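Side-chain contact in CooJ (PDB 6HK5), which binds nickel and probably acts as a metallochaperone that supplies it for maturation of carbon monoxide dehydrogenase: residues L20-V23 with E24-G28. Residues are numbered along the deposited sequence; the frame is centred on the assembly and turned at random.
Sequences LDHV and EGHMG. With NI (nickel (II) ion), chain I.
Glu-24, one helical turn after Leu-20, bonds by its N-H to Leu-20 O at 3.1 Å. With CG anti to its carbonyl carbon (chi1 -83°) and the chain extended, the carboxylate turns back alongside that oxygen, CD 3.3 Å from Leu-20 O. OE2 comes 4.1 Å from Asp-21 OD1, two like-charged carboxylates with planes 62° apart; both residues are seen to bind calcium in this protein, though none is bound to this chain here. OE1 salt-bridges Arg-58 on helix 42-67, so a glutamine here would probably leave that arginine without its countercharge. Gly-25 makes weak backbone bonds to Asp-21 O and His-22 O; glycine suits this place because a CB would lie 3.2 Å from His-22 O. His-26 pairs with His-22 in the i, i+4 spacing that brings two imidazoles to one metal: their NE2 atoms bind nickel at 2.0 Å and 2.1 Å respectively. The His-26 edge is offset toward the His-22 face, planes at 87°, and Glu-29 of the same chain hydrogen-bonds His-26 ND1, so with nickel at NE2 the ring is held at both nitrogens. Selenomethionine Met-27 bonds through N to Val-23 O (2.8 Å), its flexible chain reaching Met-54. In this two-helix hairpin, Leu-20 and Met-27 pack on helix 42-67, while the histidines face other subunits: His-18 and His-22 of the second and Glu-29 of the third complete the nickel site.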
loop_
_atom_site.group_PDB
_atom_site.type_symbol
_atom_site.label_atom_id
_atom_site.label_comp_id
_atom_site.label_asym_id
_atom_site.label_seq_id
_atom_site.Cartn_x
_atom_site.Cartn_y
_atom_site.Cartn_z
ATOM N N LEU A 20 -0.326 8.956 6.018
ATOM C CA LEU A 20 0.207 9.398 7.302
ATOM C C LEU A 20 -0.744 9.023 8.438
ATOM O O LEU A 20 -0.319 8.482 9.465
ATOM C CB LEU A 20 0.473 10.906 7.269
ATOM C CG LEU A 20 1.801 11.317 6.612
ATOM C CD1 LEU A 20 1.853 12.809 6.287
ATOM C CD2 LEU A 20 2.963 10.953 7.522
ATOM N N ASP A 21 -2.046 9.272 8.246
ATOM C CA ASP A 21 -3.039 8.782 9.198
ATOM C C ASP A 21 -2.928 7.271 9.383
ATOM O O ASP A 21 -2.946 6.772 10.511
ATOM C CB ASP A 21 -4.452 9.162 8.739
ATOM C CG ASP A 21 -4.816 10.609 9.078
ATOM O OD1 ASP A 21 -4.193 11.194 10.000
ATOM O OD2 ASP A 21 -5.739 11.159 8.430
ATOM N N HIS A 22 -2.768 6.524 8.287
ATOM C CA HIS A 22 -2.774 5.069 8.409
ATOM C C HIS A 22 -1.574 4.573 9.211
ATOM O O HIS A 22 -1.737 3.806 10.168
ATOM C CB HIS A 22 -2.824 4.414 7.023
ATOM C CG HIS A 22 -3.024 2.928 7.070
ATOM N ND1 HIS A 22 -4.195 2.344 7.506
ATOM C CD2 HIS A 22 -2.197 1.908 6.743
ATOM C CE1 HIS A 22 -4.080 1.030 7.454
ATOM N NE2 HIS A 22 -2.877 0.738 6.990
ATOM N N VAL A 23 -0.358 5.000 8.851
ATOM C CA VAL A 23 0.813 4.458 9.532
ATOM C C VAL A 23 0.918 4.931 10.976
ATOM O O VAL A 23 1.544 4.254 11.795
ATOM C CB VAL A 23 2.106 4.800 8.782
ATOM C CG1 VAL A 23 2.050 4.225 7.368
ATOM C CG2 VAL A 23 2.327 6.306 8.767
ATOM N N GLU A 24 0.325 6.074 11.317
ATOM C CA GLU A 24 0.312 6.487 12.716
ATOM C C GLU A 24 -0.518 5.531 13.551
ATOM O O GLU A 24 -0.207 5.298 14.723
ATOM C CB GLU A 24 -0.190 7.921 12.843
ATOM C CG GLU A 24 0.917 8.922 12.579
ATOM C CD GLU A 24 0.422 10.299 12.165
ATOM O OE1 GLU A 24 1.273 11.150 11.797
ATOM O OE2 GLU A 24 -0.808 10.531 12.213
ATOM N N GLY A 25 -1.553 4.934 12.961
ATOM C CA GLY A 25 -2.253 3.870 13.658
ATOM C C GLY A 25 -1.356 2.683 13.950
ATOM O O GLY A 25 -1.333 2.179 15.078
ATOM N N HIS A 26 -0.573 2.244 12.948
ATOM C CA HIS A 26 0.332 1.104 13.137
ATOM C C HIS A 26 1.472 1.419 14.107
ATOM O O HIS A 26 1.940 0.534 14.841
ATOM C CB HIS A 26 0.943 0.651 11.802
ATOM C CG HIS A 26 -0.040 0.080 10.819
ATOM N ND1 HIS A 26 -0.957 -0.892 11.153
ATOM C CD2 HIS A 26 -0.182 0.284 9.481
ATOM C CE1 HIS A 26 -1.659 -1.222 10.080
ATOM N NE2 HIS A 26 -1.207 -0.521 9.053
HETATM N N MSE A 27 1.962 2.645 14.104
HETATM C CA MSE A 27 3.013 3.012 15.051
HETATM C C MSE A 27 2.547 2.914 16.477
HETATM O O MSE A 27 3.275 2.415 17.322
HETATM C CB MSE A 27 3.510 4.415 14.785
HETATM C CG MSE A 27 4.401 4.434 13.579
HETATM SE SE MSE A 27 4.711 6.265 13.086
HETATM C CE MSE A 27 5.542 6.901 14.750
ATOM N N GLY A 28 1.328 3.397 16.724
ATOM C CA GLY A 28 0.759 3.307 18.059
ATOM C C GLY A 28 0.485 1.877 18.482
ATOM O O GLY A 28 0.733 1.506 19.638
HETATM NI NI NI I . -1.639 -1.009 7.113
#